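Local coordinates for possible prolidase (Bifidobacterium longum NCC2705, PDB 2P9B), which probably hydrolyses carbon-nitrogen bonds other than peptide bonds as a member of the amidohydrolase family, although it was named a possible prolidase, at residues Leu31-Gly39 and Val47-Pro56. Sequence-based numbering, arbitrary orientation.
Sequences LRNMTIVVG and VAPSIETSIP
Thr35 and Ser50 hold the tight end of this contact: their hydroxyls OG1 and OG lie 2.7 Å apart in a hydrogen bond, Ser50 OG also bonds to the backbone of His18, and a water bridges Thr35 OG1 to Thr53 O. Thr35 and Ala48 are a hydrogen-bonded pair of the antiparallel hairpin, Thr35 N to Ala48 O at 2.8 Å and Ala48 N to Thr35 O at 3.1 Å. Past this pair, Ser50 N makes a nearly straight bond to Asn33 O (2.9 Å, 171° at the hydrogen). On the other sheet face selenomethionine Met34, bent at chi2 and chi3 (-62° and -74°), curls back until CE rests 3.5 Å from Ala48 C. Thr53 anchors OG1 on Pro49 O, while its CG2, anti to the backbone N, packs against Thr35 CG2 and Val37 CG2 together, 4.1 Å from each. A glycine here would probably leave both methyls short of a neighbour and Pro49 O without its hydroxyl donor. The looser side lies at exposed Asn33 and Ile51, where a water links Asn33 O to Ile51 N. Asn33 and Met34 both face Ala19 in a G1 beta bulge; beyond it the hairpin puts strand 44-49 at the edge of a four-stranded mixed sheet, with 34-38 next to it, then 14-17, and Ile21 of strand 19-22 against Met34 and Val47.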
ATOM      1  N   LEU A  31      13.302 -16.244 -12.944  1.00 20.22           N
ATOM      2  CA  LEU A  31      13.578 -16.634 -14.321  1.00 19.30           C
ATOM      3  C   LEU A  31      14.844 -15.923 -14.768  1.00 20.33           C
ATOM      4  O   LEU A  31      14.934 -14.700 -14.684  1.00 19.77           O
ATOM      5  CB  LEU A  31      12.404 -16.238 -15.210  1.00 19.95           C
ATOM      6  CG  LEU A  31      11.045 -16.683 -14.659  1.00 21.72           C
ATOM      7  CD1 LEU A  31       9.940 -16.101 -15.511  1.00 22.91           C
ATOM      8  CD2 LEU A  31      10.972 -18.208 -14.622  1.00 23.22           C
ATOM      9  N   ARG A  32      15.816 -16.687 -15.255  1.00 19.69           N
ATOM     10  CA  ARG A  32      17.091 -16.120 -15.674  1.00 21.01           C
ATOM     11  C   ARG A  32      17.198 -15.731 -17.146  1.00 19.66           C
ATOM     12  O   ARG A  32      16.510 -16.288 -17.998  1.00 19.71           O
ATOM     13  CB  ARG A  32      18.210 -17.098 -15.314  1.00 23.11           C
ATOM     14  CG  ARG A  32      18.198 -17.493 -13.849  1.00 28.07           C
ATOM     15  CD  ARG A  32      19.245 -18.549 -13.544  1.00 32.32           C
ATOM     16  NE  ARG A  32      19.166 -18.997 -12.156  1.00 36.23           N
ATOM     17  CZ  ARG A  32      18.139 -19.663 -11.636  1.00 37.16           C
ATOM     18  NH1 ARG A  32      17.087 -19.968 -12.387  1.00 38.34           N
ATOM     19  NH2 ARG A  32      18.158 -20.022 -10.361  1.00 37.63           N
ATOM     20  N   ASN A  33      18.069 -14.760 -17.419  1.00 18.39           N
ATOM     21  CA  ASN A  33      18.325 -14.252 -18.769  1.00 19.09           C
ATOM     22  C   ASN A  33      17.045 -14.077 -19.581  1.00 18.41           C
ATOM     23  O   ASN A  33      16.821 -14.751 -20.592  1.00 17.78           O
ATOM     24  CB  ASN A  33      19.300 -15.179 -19.495  1.00 22.49           C
ATOM     25  CG  ASN A  33      19.890 -14.544 -20.738  1.00 26.33           C
ATOM     26  OD1 ASN A  33      20.110 -13.330 -20.783  1.00 26.47           O
ATOM     27  ND2 ASN A  33      20.173 -15.360 -21.747  1.00 29.35           N
HETATM   28  N   MSE A  34      16.223 -13.141 -19.117  1.00 16.77           N
HETATM   29  CA  MSE A  34      14.941 -12.818 -19.715  1.00 15.60           C
HETATM   30  C   MSE A  34      14.907 -11.425 -20.334  1.00 15.15           C
HETATM   31  O   MSE A  34      15.670 -10.542 -19.955  1.00 16.71           O
HETATM   32  CB  MSE A  34      13.847 -12.885 -18.645  1.00 16.71           C
HETATM   33  CG  MSE A  34      13.710 -14.226 -17.932  1.00 17.27           C
HETATM   34 SE   MSE A  34      13.235 -15.651 -19.096  1.00 24.27          SE
HETATM   35  CE  MSE A  34      11.437 -15.180 -19.345  1.00 19.79           C
ATOM     36  N   THR A  35      13.999 -11.239 -21.282  1.00 14.81           N
ATOM     37  CA  THR A  35      13.812  -9.947 -21.913  1.00 15.08           C
ATOM     38  C   THR A  35      12.347  -9.573 -21.729  1.00 15.64           C
ATOM     39  O   THR A  35      11.459 -10.410 -21.886  1.00 15.23           O
ATOM     40  CB  THR A  35      14.118  -9.982 -23.425  1.00 15.76           C
ATOM     41  OG1 THR A  35      15.522 -10.175 -23.623  1.00 16.02           O
ATOM     42  CG2 THR A  35      13.680  -8.678 -24.097  1.00 17.03           C
ATOM     43  N   ILE A  36      12.100  -8.323 -21.361  1.00 15.27           N
ATOM     44  CA  ILE A  36      10.741  -7.841 -21.198  1.00 14.50           C
ATOM     45  C   ILE A  36      10.572  -6.762 -22.252  1.00 14.49           C
ATOM     46  O   ILE A  36      11.308  -5.775 -22.264  1.00 15.59           O
ATOM     47  CB  ILE A  36      10.504  -7.228 -19.802  1.00 13.49           C
ATOM     48  CG1 ILE A  36      10.703  -8.292 -18.717  1.00 15.52           C
ATOM     49  CG2 ILE A  36       9.089  -6.665 -19.724  1.00 13.14           C
ATOM     50  CD1 ILE A  36      10.502  -7.777 -17.300  1.00 17.92           C
ATOM     51  N   VAL A  37       9.612  -6.963 -23.146  1.00 13.42           N
ATOM     52  CA  VAL A  37       9.363  -6.010 -24.212  1.00 14.19           C
ATOM     53  C   VAL A  37       8.128  -5.178 -23.897  1.00 14.47           C
ATOM     54  O   VAL A  37       7.058  -5.720 -23.625  1.00 15.42           O
ATOM     55  CB  VAL A  37       9.159  -6.734 -25.556  1.00 14.67           C
ATOM     56  CG1 VAL A  37       8.953  -5.714 -26.667  1.00 15.42           C
ATOM     57  CG2 VAL A  37      10.366  -7.625 -25.847  1.00 14.95           C
ATOM     58  N   VAL A  38       8.286  -3.861 -23.940  1.00 15.50           N
ATOM     59  CA  VAL A  38       7.187  -2.947 -23.645  1.00 16.50           C
ATOM     60  C   VAL A  38       6.755  -2.167 -24.885  1.00 16.23           C
ATOM     61  O   VAL A  38       7.582  -1.569 -25.574  1.00 17.14           O
ATOM     62  CB  VAL A  38       7.590  -1.955 -22.530  1.00 15.16           C
ATOM     63  CG1 VAL A  38       6.444  -1.002 -22.234  1.00 15.83           C
ATOM     64  CG2 VAL A  38       7.983  -2.727 -21.267  1.00 17.82           C
ATOM     65  N   GLY A  39       5.452  -2.178 -25.157  1.00 17.71           N
ATOM     66  CA  GLY A  39       4.920  -1.481 -26.318  1.00 18.08           C
ATOM     67  C   GLY A  39       4.708   0.009 -26.126  1.00 19.35           C
ATOM     68  O   GLY A  39       4.897   0.538 -25.031  1.00 18.63           O
ATOM     69  N   VAL A  47       7.530 -11.445 -22.663  1.00 19.07           N
ATOM     70  CA  VAL A  47       8.326 -11.816 -21.496  1.00 17.98           C
ATOM     71  C   VAL A  47       8.882 -13.183 -21.871  1.00 18.62           C
ATOM     72  O   VAL A  47       8.185 -14.189 -21.768  1.00 21.18           O
ATOM     73  CB  VAL A  47       7.485 -11.957 -20.215  1.00 17.38           C
ATOM     74  CG1 VAL A  47       8.380 -12.388 -19.064  1.00 18.43           C
ATOM     75  CG2 VAL A  47       6.803 -10.641 -19.883  1.00 16.15           C
ATOM     76  N   ALA A  48      10.128 -13.224 -22.324  1.00 17.51           N
ATOM     77  CA  ALA A  48      10.704 -14.493 -22.745  1.00 17.43           C
ATOM     78  C   ALA A  48      12.224 -14.509 -22.676  1.00 15.72           C
ATOM     79  O   ALA A  48      12.859 -13.464 -22.541  1.00 15.59           O
ATOM     80  CB  ALA A  48      10.245 -14.801 -24.167  1.00 17.42           C
ATOM     81  N   PRO A  49      12.829 -15.706 -22.764  1.00 15.95           N
ATOM     82  CA  PRO A  49      14.289 -15.829 -22.715  1.00 15.86           C
ATOM     83  C   PRO A  49      14.905 -14.875 -23.737  1.00 14.68           C
ATOM     84  O   PRO A  49      14.460 -14.804 -24.878  1.00 15.82           O
ATOM     85  CB  PRO A  49      14.519 -17.294 -23.082  1.00 16.49           C
ATOM     86  CG  PRO A  49      13.324 -17.967 -22.471  1.00 16.82           C
ATOM     87  CD  PRO A  49      12.194 -17.032 -22.866  1.00 16.85           C
ATOM     88  N   SER A  50      15.921 -14.140 -23.310  1.00 15.27           N
ATOM     89  CA  SER A  50      16.585 -13.176 -24.169  1.00 16.73           C
ATOM     90  C   SER A  50      17.149 -13.792 -25.446  1.00 16.27           C
ATOM     91  O   SER A  50      17.060 -13.205 -26.520  1.00 17.37           O
ATOM     92  CB  SER A  50      17.715 -12.486 -23.397  1.00 18.55           C
ATOM     93  OG  SER A  50      17.218 -11.823 -22.250  1.00 19.69           O
ATOM     94  N   ILE A  51      17.719 -14.982 -25.327  1.00 18.62           N
ATOM     95  CA  ILE A  51      18.324 -15.641 -26.475  1.00 18.80           C
ATOM     96  C   ILE A  51      17.379 -15.841 -27.655  1.00 18.32           C
ATOM     97  O   ILE A  51      17.820 -15.866 -28.803  1.00 18.85           O
ATOM     98  CB  ILE A  51      18.923 -17.004 -26.065  1.00 20.98           C
ATOM     99  CG1 ILE A  51      19.811 -17.544 -27.185  1.00 21.78           C
ATOM    100  CG2 ILE A  51      17.811 -17.988 -25.753  1.00 20.27           C
ATOM    101  CD1 ILE A  51      20.621 -18.763 -26.774  1.00 25.20           C
ATOM    102  N   GLU A  52      16.084 -15.969 -27.388  1.00 18.66           N
ATOM    103  CA  GLU A  52      15.119 -16.193 -28.466  1.00 20.36           C
ATOM    104  C   GLU A  52      14.257 -14.980 -28.770  1.00 22.12           C
ATOM    105  O   GLU A  52      13.382 -15.033 -29.636  1.00 21.67           O
ATOM    106  CB  GLU A  52      14.196 -17.361 -28.108  1.00 22.17           C
ATOM    107  CG  GLU A  52      13.431 -17.151 -26.814  1.00 24.35           C
ATOM    108  CD  GLU A  52      12.461 -18.278 -26.493  1.00 24.83           C
ATOM    109  OE1 GLU A  52      12.864 -19.457 -26.546  1.00 23.17           O
ATOM    110  OE2 GLU A  52      11.292 -17.977 -26.170  1.00 26.58           O
ATOM    111  N   THR A  53      14.507 -13.880 -28.071  1.00 21.57           N
ATOM    112  CA  THR A  53      13.702 -12.688 -28.266  1.00 22.36           C
ATOM    113  C   THR A  53      14.413 -11.591 -29.040  1.00 23.70           C
ATOM    114  O   THR A  53      15.388 -11.018 -28.564  1.00 23.58           O
ATOM    115  CB  THR A  53      13.244 -12.129 -26.907  1.00 21.20           C
ATOM    116  OG1 THR A  53      12.617 -13.176 -26.154  1.00 22.80           O
ATOM    117  CG2 THR A  53      12.250 -10.994 -27.104  1.00 21.41           C
ATOM    118  N   SER A  54      13.917 -11.309 -30.240  1.00 25.94           N
ATOM    119  CA  SER A  54      14.499 -10.266 -31.069  1.00 29.94           C
ATOM    120  C   SER A  54      13.843  -8.940 -30.706  1.00 31.35           C
ATOM    121  O   SER A  54      12.638  -8.886 -30.455  1.00 31.30           O
ATOM    122  CB  SER A  54      14.270 -10.566 -32.551  1.00 31.71           C
ATOM    123  OG  SER A  54      12.884 -10.601 -32.856  1.00 35.69           O
ATOM    124  N   ILE A  55      14.636  -7.875 -30.671  1.00 32.28           N
ATOM    125  CA  ILE A  55      14.121  -6.552 -30.338  1.00 34.21           C
ATOM    126  C   ILE A  55      13.528  -5.901 -31.583  1.00 34.74           C
ATOM    127  O   ILE A  55      14.235  -5.679 -32.564  1.00 33.94           O
ATOM    128  CB  ILE A  55      15.236  -5.627 -29.817  1.00 34.97           C
ATOM    129  CG1 ILE A  55      16.107  -6.368 -28.797  1.00 35.58           C
ATOM    130  CG2 ILE A  55      14.620  -4.374 -29.204  1.00 33.94           C
ATOM    131  CD1 ILE A  55      15.367  -6.836 -27.566  1.00 36.95           C
ATOM    132  N   PRO A  56      12.224  -5.588 -31.560  1.00 36.36           N
ATOM    133  CA  PRO A  56      11.581  -4.960 -32.718  1.00 37.57           C
ATOM    134  C   PRO A  56      12.301  -3.684 -33.132  1.00 38.10           C
ATOM    135  O   PRO A  56      12.947  -3.028 -32.312  1.00 38.28           O
ATOM    136  CB  PRO A  56      10.165  -4.689 -32.219  1.00 37.44           C
ATOM    137  CG  PRO A  56       9.931  -5.824 -31.275  1.00 37.88           C
ATOM    138  CD  PRO A  56      11.234  -5.878 -30.508  1.00 37.46           C
TER
HETATM  139  O   HOH W   1      17.899 -16.426 -22.622  1.00 19.83           O
HETATM  140  O   HOH W   2      16.283 -10.057 -26.085  1.00 24.69           O